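Side-chain contacts in DNA topoisomerase 2-associated protein PAT1 (Saccharomyces cerevisiae, PDB 5LMG), which activates mRNA decapping and represses translation in yeast, its C-terminal domain binding the decapping enzyme Dcp2 directly: residues Pro147-Leu151 with Thr152-Lys156; Ser200-Gly203 with Leu204-Thr208; Val157-Phe160 with Gln161-Leu165; Ile106-Met109 with Pro110-Asn114. The protein carries 2 engineered substitutions. All coordinates share one frame; numbering follows the deposited sequence.

Interaction 1. Residues Pro147-Leu151 with Thr152-Lys156; sequences PKPTL and TQLKK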
# COMPACT_ATOMS: atom_id res chain seq x y z
N PRO A 147 8.22 -1.64 -15.65
CA PRO A 147 7.85 -0.29 -16.09
C PRO A 147 6.66 -0.25 -17.04
O PRO A 147 5.99 0.77 -17.12
CB PRO A 147 9.13 0.24 -16.75
CG PRO A 147 9.81 -0.99 -17.25
CD PRO A 147 9.51 -2.07 -16.25
N LYS A 148 6.38 -1.37 -17.73
CA LYS A 148 5.25 -1.47 -18.67
C LYS A 148 4.34 -2.67 -18.32
O LYS A 148 4.31 -3.66 -19.06
CB LYS A 148 5.77 -1.54 -20.13
CG LYS A 148 6.56 -0.32 -20.61
CD LYS A 148 5.68 0.91 -20.83
CE LYS A 148 6.49 2.12 -21.23
NZ LYS A 148 5.70 3.37 -21.17
N PRO A 149 3.62 -2.63 -17.16
CA PRO A 149 2.75 -3.78 -16.82
C PRO A 149 1.59 -3.92 -17.80
O PRO A 149 1.01 -2.93 -18.21
CB PRO A 149 2.27 -3.46 -15.40
CG PRO A 149 2.36 -1.99 -15.29
CD PRO A 149 3.52 -1.57 -16.14
N THR A 150 1.25 -5.15 -18.16
CA THR A 150 0.13 -5.39 -19.08
C THR A 150 -1.17 -5.28 -18.29
O THR A 150 -1.13 -5.28 -17.06
CB THR A 150 0.29 -6.77 -19.75
OG1 THR A 150 0.17 -7.78 -18.75
CG2 THR A 150 1.63 -6.91 -20.48
N LEU A 151 -2.33 -5.18 -18.97
CA LEU A 151 -3.62 -5.12 -18.26
C LEU A 151 -3.84 -6.36 -17.33
O LEU A 151 -4.34 -6.21 -16.22
CB LEU A 151 -4.81 -4.91 -19.23
CG LEU A 151 -6.20 -4.67 -18.59
CD1 LEU A 151 -6.19 -3.47 -17.64
CD2 LEU A 151 -7.28 -4.51 -19.67
N THR A 152 -3.44 -7.55 -17.79
CA THR A 152 -3.54 -8.81 -17.03
C THR A 152 -2.75 -8.70 -15.73
O THR A 152 -3.23 -9.14 -14.68
CB THR A 152 -3.11 -9.99 -17.94
OG1 THR A 152 -4.00 -10.06 -19.05
CG2 THR A 152 -3.09 -11.34 -17.21
N GLN A 153 -1.55 -8.09 -15.79
CA GLN A 153 -0.68 -7.88 -14.65
C GLN A 153 -1.29 -6.88 -13.67
O GLN A 153 -1.27 -7.13 -12.46
CB GLN A 153 0.72 -7.46 -15.10
CG GLN A 153 1.51 -8.63 -15.69
CD GLN A 153 2.80 -8.23 -16.35
OE1 GLN A 153 2.99 -7.11 -16.80
NE2 GLN A 153 3.72 -9.18 -16.46
N LEU A 154 -1.90 -5.79 -14.19
CA LEU A 154 -2.58 -4.77 -13.37
C LEU A 154 -3.79 -5.38 -12.62
O LEU A 154 -3.99 -5.06 -11.44
CB LEU A 154 -3.02 -3.56 -14.21
CG LEU A 154 -1.92 -2.65 -14.77
CD1 LEU A 154 -2.53 -1.53 -15.64
CD2 LEU A 154 -1.04 -2.06 -13.66
N LYS A 155 -4.55 -6.29 -13.29
CA LYS A 155 -5.70 -7.00 -12.70
C LYS A 155 -5.23 -7.86 -11.51
O LYS A 155 -5.91 -7.91 -10.49
CB LYS A 155 -6.42 -7.87 -13.76
CG LYS A 155 -7.22 -7.08 -14.81
CD LYS A 155 -8.48 -6.43 -14.25
CE LYS A 155 -9.15 -5.51 -15.24
NZ LYS A 155 -10.35 -4.85 -14.66
N LYS A 156 -4.06 -8.53 -11.64
CA LYS A 156 -3.48 -9.36 -10.57
C LYS A 156 -3.12 -8.50 -9.34
O LYS A 156 -3.39 -8.92 -8.21
CB LYS A 156 -2.25 -10.12 -11.07
CG LYS A 156 -2.60 -11.31 -11.95
CD LYS A 156 -1.37 -12.08 -12.43
CE LYS A 156 -0.67 -12.89 -11.34
NZ LYS A 156 -1.52 -14.00 -10.83
O HOH W 1 5.21 -6.61 -18.31
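Thr150 and Gln153 meet side chain to backbone in both directions, a capping box at the N-terminal end of helix 151-174. The hydroxyl of Thr150 sits between its own backbone N and carbonyl carbon (chi1 66°), which turns it back over the first turn, where OG1 accepts a weak bond of 3.4 Å from Gln153 N. The return bond is stronger: Thr150 N donates to Gln153 OE1 at 3.0 Å, with the N-H nearly straight at the oxygen and somewhat tilted from the amide plane. Gln153 reaches this point because CG lies beside its backbone N (chi1 -74°) and the chain then runs extended, passing CG alongside Thr150 OG1 at 3.4 Å. Replacing Gln153 by an alanine would probably leave Thr150 N without its acceptor and break the water bridge to Lys148 O. Past the box, the first helical bonds follow, Leu154 N to Thr150 O and Lys155 N to Leu151 O. On the buried flank the ring of Pro149 brings CG to 3.8 Å from Leu154 CD2, and both side chains also touch Ile263 of helix 257-267, while Pro149 O accepts from His262. The amide oxygen has a further partner, a water that donates to Gln153 OE1 at 2.7 Å and to Lys148 O at 3.2 Å, bridging the loop to the cap.

Interaction 2. Residues Ser200-Gly203 with Leu204-Thr208; sequences SKIG and LNLIT. With EDO (1,2-ethanediol), chain J.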
# COMPACT_ATOMS: atom_id res chain seq x y z
N SER A 200 6.71 0.14 -5.24
CA SER A 200 5.56 -0.74 -5.48
C SER A 200 4.33 -0.24 -4.72
O SER A 200 4.42 0.08 -3.53
CB SER A 200 5.91 -2.17 -5.07
OG SER A 200 4.80 -2.95 -4.67
N LYS A 201 3.17 -0.21 -5.41
CA LYS A 201 1.90 0.18 -4.82
C LYS A 201 1.54 -0.72 -3.61
O LYS A 201 1.16 -0.20 -2.57
CB LYS A 201 0.78 0.21 -5.87
CG LYS A 201 -0.54 0.80 -5.36
CD LYS A 201 -1.61 0.75 -6.43
CE LYS A 201 -2.71 1.74 -6.16
NZ LYS A 201 -3.70 1.77 -7.27
N ILE A 202 1.71 -2.05 -3.75
CA ILE A 202 1.46 -3.06 -2.70
C ILE A 202 2.44 -2.86 -1.53
O ILE A 202 2.01 -2.86 -0.38
CB ILE A 202 1.49 -4.53 -3.25
CG1 ILE A 202 0.52 -4.74 -4.46
CG2 ILE A 202 1.25 -5.58 -2.13
CD1 ILE A 202 -1.00 -4.42 -4.22
N GLY A 203 3.73 -2.72 -1.86
CA GLY A 203 4.79 -2.48 -0.88
C GLY A 203 4.51 -1.26 -0.04
O GLY A 203 4.50 -1.36 1.20
N LEU A 204 4.19 -0.13 -0.70
CA LEU A 204 3.88 1.13 -0.03
C LEU A 204 2.66 1.01 0.88
O LEU A 204 2.72 1.47 2.02
CB LEU A 204 3.72 2.29 -1.03
CG LEU A 204 3.89 3.69 -0.44
CD1 LEU A 204 5.37 3.97 -0.08
CD2 LEU A 204 3.38 4.75 -1.39
N ASN A 205 1.56 0.41 0.37
CA ASN A 205 0.33 0.21 1.15
C ASN A 205 0.56 -0.71 2.36
O ASN A 205 0.01 -0.44 3.42
CB ASN A 205 -0.80 -0.27 0.28
CG ASN A 205 -1.32 0.76 -0.70
OD1 ASN A 205 -1.01 1.96 -0.63
ND2 ASN A 205 -2.11 0.31 -1.66
N LEU A 206 1.40 -1.76 2.22
CA LEU A 206 1.72 -2.65 3.34
C LEU A 206 2.48 -1.89 4.43
O LEU A 206 2.20 -2.11 5.61
CB LEU A 206 2.51 -3.89 2.89
CG LEU A 206 1.67 -5.03 2.30
CD1 LEU A 206 2.54 -6.02 1.55
CD2 LEU A 206 0.92 -5.75 3.39
N ILE A 207 3.41 -0.99 4.04
CA ILE A 207 4.18 -0.18 5.00
C ILE A 207 3.22 0.77 5.74
O ILE A 207 3.26 0.81 6.96
CB ILE A 207 5.41 0.53 4.36
CG1 ILE A 207 6.43 -0.50 3.82
CG2 ILE A 207 6.10 1.48 5.37
CD1 ILE A 207 7.39 0.03 2.73
N THR A 208 2.31 1.45 5.00
CA THR A 208 1.31 2.37 5.56
C THR A 208 0.44 1.69 6.63
O THR A 208 0.22 2.28 7.69
CB THR A 208 0.45 3.01 4.46
OG1 THR A 208 1.31 3.53 3.46
CG2 THR A 208 -0.49 4.11 4.99
C1 EDO J . -3.01 1.84 3.32
O1 EDO J . -2.48 0.55 3.06
C2 EDO J . -3.08 2.61 1.99
O2 EDO J . -3.15 3.99 2.25
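The opening turns of helix 201-216 begin at an N-cap serine: Ser200 OG accepts from Gly203 N at 3.0 Å, an almost straight bond, while Ser200 O takes the first main-chain bond from Leu204 N at 2.8 Å. The same hydroxyl is hydrogen-bonded to Ser141 of helix 136-141, so the cap also ties two helices together. Along one side Lys201 and Asn205 lie side by side and point the same way, Lys201 CG 4.0 Å from Asn205 ND2; the amide nitrogen itself bonds to Gln161 of helix 151-174, and Lys201 makes a cation-pi contact with Tyr276. On another side Ile202 puts CG2 at 3.9 Å from Leu206 CD1, the two branched chains meeting at a slant. Ile207 CG1 lies 3.4 Å from Gly203 O. One turn on, Thr208 OG1 lies beside its backbone N (chi1 -50°) and donates to Leu204 O at 2.9 Å from above the carbonyl plane, an oxygen that also accepts from Thr208 N. A 1,2-ethanediol, probably from the crystallisation liquor, donates through O1 to Asn205 O at 2.7 Å. The arrangement is a serine N-cap opening a largely buried helix in a mostly alpha-helical domain, where it packs between helices 151-174 and 275-286.

Interaction 3. Residues Val157-Phe160 with Gln161-Leu165; sequences VDLF and QMIIL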
# COMPACT_ATOMS: atom_id res chain seq x y z
N VAL A 157 -2.58 -7.29 -9.59
CA VAL A 157 -2.19 -6.32 -8.55
C VAL A 157 -3.44 -5.86 -7.79
O VAL A 157 -3.44 -5.91 -6.56
CB VAL A 157 -1.33 -5.15 -9.12
CG1 VAL A 157 -1.08 -4.07 -8.06
CG2 VAL A 157 -0.00 -5.65 -9.69
N ASP A 158 -4.52 -5.48 -8.52
CA ASP A 158 -5.80 -5.05 -7.93
C ASP A 158 -6.44 -6.18 -7.08
O ASP A 158 -6.99 -5.89 -6.01
CB ASP A 158 -6.78 -4.57 -9.02
CG ASP A 158 -6.29 -3.43 -9.91
OD1 ASP A 158 -5.34 -2.71 -9.50
OD2 ASP A 158 -6.88 -3.23 -10.99
N LEU A 159 -6.33 -7.45 -7.54
CA LEU A 159 -6.84 -8.63 -6.82
C LEU A 159 -6.10 -8.81 -5.48
O LEU A 159 -6.75 -8.93 -4.45
CB LEU A 159 -6.76 -9.93 -7.65
CG LEU A 159 -7.33 -11.19 -6.97
CD1 LEU A 159 -8.86 -11.17 -6.94
CD2 LEU A 159 -6.82 -12.46 -7.63
N PHE A 160 -4.74 -8.84 -5.52
CA PHE A 160 -3.89 -8.97 -4.34
C PHE A 160 -4.20 -7.85 -3.35
O PHE A 160 -4.37 -8.13 -2.16
CB PHE A 160 -2.41 -8.94 -4.74
CG PHE A 160 -1.48 -9.40 -3.64
CD1 PHE A 160 -1.12 -8.55 -2.60
CD2 PHE A 160 -0.96 -10.69 -3.65
CE1 PHE A 160 -0.25 -8.98 -1.59
CE2 PHE A 160 -0.09 -11.12 -2.64
CZ PHE A 160 0.25 -10.26 -1.62
N GLN A 161 -4.36 -6.61 -3.85
CA GLN A 161 -4.69 -5.43 -3.06
C GLN A 161 -6.03 -5.60 -2.31
O GLN A 161 -6.07 -5.40 -1.09
CB GLN A 161 -4.71 -4.18 -3.96
CG GLN A 161 -5.24 -2.88 -3.33
CD GLN A 161 -4.26 -2.20 -2.39
OE1 GLN A 161 -3.04 -2.16 -2.62
NE2 GLN A 161 -4.78 -1.61 -1.32
N MET A 162 -7.09 -5.99 -3.03
CA MET A 162 -8.45 -6.17 -2.52
C MET A 162 -8.57 -7.29 -1.47
O MET A 162 -9.21 -7.09 -0.44
CB MET A 162 -9.41 -6.40 -3.70
CG MET A 162 -10.86 -6.48 -3.31
SD MET A 162 -11.90 -7.13 -4.63
CE MET A 162 -11.56 -8.87 -4.52
N ILE A 163 -7.97 -8.46 -1.74
CA ILE A 163 -8.08 -9.63 -0.87
C ILE A 163 -7.05 -9.63 0.27
O ILE A 163 -7.45 -9.61 1.43
CB ILE A 163 -8.07 -10.94 -1.70
CG1 ILE A 163 -9.38 -11.07 -2.51
CG2 ILE A 163 -7.83 -12.18 -0.81
CD1 ILE A 163 -9.47 -12.24 -3.52
N ILE A 164 -5.74 -9.69 -0.07
CA ILE A 164 -4.64 -9.81 0.89
C ILE A 164 -4.56 -8.64 1.89
O ILE A 164 -4.47 -8.89 3.10
CB ILE A 164 -3.28 -10.07 0.19
CG1 ILE A 164 -3.37 -11.23 -0.87
CG2 ILE A 164 -2.13 -10.29 1.18
CD1 ILE A 164 -3.84 -12.67 -0.39
N LEU A 165 -4.59 -7.39 1.41
CA LEU A 165 -4.45 -6.25 2.31
C LEU A 165 -5.62 -6.09 3.28
O LEU A 165 -5.37 -5.77 4.44
CB LEU A 165 -4.16 -4.96 1.55
CG LEU A 165 -2.66 -4.58 1.47
CD1 LEU A 165 -1.81 -5.67 0.79
CD2 LEU A 165 -2.49 -3.29 0.77
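Ile164 is the bump, pressed on the flat face of the Phe160 ring one turn before it on helix 151-174. The ring is swung out with CG opposite its backbone N (chi1 -166°), laying one face against the isoleucine; Ile164 CG1 stands 3.5 Å from the ring centroid, only 5° off the normal, a CH-pi contact. Ile164 CG2 settles near the ring's far end, 3.6 Å from Phe160 CE1, so one branch covers the centre of the face and the other lies toward its rim on the same side. With an alanine at Phe160, the flat surface under Ile164 CG1 would be gone and a gap would probably open beside the isoleucine. A second ridge runs along the neighbouring side of the helix: Leu159 and Ile163 lie alongside each other, their CD1 methyls 3.6 Å apart, and Met162 CE flanks Leu159 CD1 more loosely at 4.3 Å. Main-chain bonds bind the turns, including Ile163 N to Leu159 O at 3.0 Å; the one from Ile164 N to Phe160 O is weak, bent to 130° at the hydrogen. The phenyl group fits among three helices, touching Ile106 of helix 103-114, Ile137 of helix 136-141 and Ile202 of helix 201-216, while Ile163 packs on Lys107 and Pro110 of helix 103-114.

Interaction 4. Residues Ile106-Met109 with Pro110-Asn114; sequences IKIM and PRIFN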
# COMPACT_ATOMS: atom_id res chain seq x y z
N ILE A 106 -4.31 -16.64 -4.20
CA ILE A 106 -4.82 -15.39 -3.60
C ILE A 106 -6.30 -15.51 -3.16
O ILE A 106 -6.63 -15.16 -2.03
CB ILE A 106 -4.57 -14.17 -4.56
CG1 ILE A 106 -3.06 -13.92 -4.78
CG2 ILE A 106 -5.29 -12.88 -4.05
CD1 ILE A 106 -2.73 -13.04 -6.00
N LYS A 107 -7.16 -16.02 -4.06
CA LYS A 107 -8.61 -16.10 -3.82
C LYS A 107 -9.02 -17.02 -2.64
O LYS A 107 -10.03 -16.73 -2.01
CB LYS A 107 -9.36 -16.44 -5.10
CG LYS A 107 -9.56 -15.20 -5.97
CD LYS A 107 -9.46 -15.50 -7.46
CE LYS A 107 -10.81 -15.40 -8.13
NZ LYS A 107 -10.75 -15.80 -9.56
N ILE A 108 -8.24 -18.06 -2.30
CA ILE A 108 -8.55 -18.98 -1.18
C ILE A 108 -8.13 -18.42 0.21
O ILE A 108 -8.57 -18.95 1.23
CB ILE A 108 -7.98 -20.40 -1.45
CG1 ILE A 108 -8.60 -21.49 -0.54
CG2 ILE A 108 -6.46 -20.46 -1.41
CD1 ILE A 108 -9.68 -22.27 -1.16
N MET A 109 -7.28 -17.36 0.24
CA MET A 109 -6.73 -16.76 1.46
C MET A 109 -7.78 -16.37 2.53
O MET A 109 -7.56 -16.76 3.67
CB MET A 109 -5.81 -15.58 1.15
CG MET A 109 -4.57 -15.54 2.04
SD MET A 109 -3.67 -17.10 2.18
CE MET A 109 -3.13 -17.33 0.56
N PRO A 110 -8.93 -15.68 2.23
CA PRO A 110 -9.89 -15.39 3.32
C PRO A 110 -10.49 -16.65 3.95
O PRO A 110 -10.68 -16.69 5.17
CB PRO A 110 -10.95 -14.50 2.65
CG PRO A 110 -10.34 -14.04 1.37
CD PRO A 110 -9.39 -15.11 0.95
N ARG A 111 -10.73 -17.69 3.13
CA ARG A 111 -11.27 -18.98 3.55
C ARG A 111 -10.28 -19.75 4.41
O ARG A 111 -10.68 -20.37 5.40
CB ARG A 111 -11.73 -19.79 2.35
CG ARG A 111 -12.93 -19.16 1.64
CD ARG A 111 -13.00 -19.58 0.19
NE ARG A 111 -13.39 -20.98 0.05
CZ ARG A 111 -13.32 -21.67 -1.08
NH1 ARG A 111 -12.86 -21.10 -2.18
NH2 ARG A 111 -13.69 -22.95 -1.11
N ILE A 112 -8.97 -19.67 4.07
CA ILE A 112 -7.87 -20.25 4.85
C ILE A 112 -7.90 -19.66 6.28
O ILE A 112 -7.85 -20.41 7.27
CB ILE A 112 -6.49 -20.02 4.15
CG1 ILE A 112 -6.34 -20.93 2.91
CG2 ILE A 112 -5.32 -20.21 5.14
CD1 ILE A 112 -5.07 -20.65 2.07
N PHE A 113 -8.02 -18.31 6.37
CA PHE A 113 -8.04 -17.55 7.62
C PHE A 113 -9.22 -17.89 8.52
O PHE A 113 -9.08 -17.79 9.74
CB PHE A 113 -7.94 -16.04 7.36
CG PHE A 113 -6.50 -15.56 7.34
CD1 PHE A 113 -5.59 -16.08 6.42
CD2 PHE A 113 -6.05 -14.62 8.26
CE1 PHE A 113 -4.26 -15.67 6.43
CE2 PHE A 113 -4.72 -14.20 8.25
CZ PHE A 113 -3.83 -14.73 7.35
N ASN A 114 -10.33 -18.39 7.96
CA ASN A 114 -11.47 -18.84 8.77
C ASN A 114 -11.13 -20.06 9.64
O ASN A 114 -11.78 -20.24 10.68
CB ASN A 114 -12.68 -19.17 7.87
CG ASN A 114 -13.36 -17.97 7.26
OD1 ASN A 114 -13.24 -16.83 7.73
ND2 ASN A 114 -14.11 -18.22 6.20
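Ile108 and Arg111 cross at about a right angle, the isoleucine methyl riding over the flat guanidinium. Ile108 CD1 stands 3.5 Å above that plane, displaced toward its rim, and lies 3.5 Å from Arg111 NH1. In the isoleucine CG1 is opposite the backbone N (chi1 -164°), and an unusual chi2 of 99° then turns CD1 over the arginine, leaving CG2 to face Ile112. The arginine chain is bent at chi3 (71°), bringing the group under the methyl, while NE forms a salt bridge with Glu66 of helix 48-70, which probably helps to fix the rotation of the guanidinium. Ile108 and Ile112 also cross nearly perpendicularly, with Ile108 CG2 at 3.8 Å from Ile112 CD1. Ile112 CD1 is shared: Met109 SD also comes to 3.8 Å from Ile112 CD1, the methionine chain being folded at chi2 and chi3 and slanting across the isoleucine.

All this surrounds a proline kink in helix 103-114. Pro110 has no N-H to give to the preceding turn, and its ring lies against the backbone instead, CD 3.4 Å from Lys107 O. Regular bonding is in place again with Ile112 N to Ile108 O at 3.0 Å and Phe113 N to Met109 O at 3.1 Å. Around the bend the side chains fan out to different helices: Ile108 touches Tyr59 and Ile62 of helix 48-70, Met109 and Phe113 both meet Ile167 of helix 151-174, and Phe113 further packs on Ile124 and Leu125 of helix 118-130. Within the turn, Phe113 CD1 approaches Met109 O to 3.5 Å, the ring standing obliquely to that oxygen.

Overall arrangement
From the N terminus the order is interaction 4, interaction 1, interaction 3 and interaction 2. Each is local, joining adjoining segments without closing a long loop, and all four follow in series, neither nesting nor crossing. Interaction 4 spans the kink of helix 103-114; interaction 1 starts helix 151-174 and runs directly into interaction 3 on the same helix; interaction 2 starts helix 201-216. Interaction 3 is the hub, touching interaction 4 through Ile164 CD1 and Met109 CG, 3.8 Å apart, and interaction 2 through a probable hydrogen bond of 2.8 Å between Asn205 ND2 and Gln161 OE1. Helix 151-174 thus lies between the other two, whose contacts have centres about 21 Å apart.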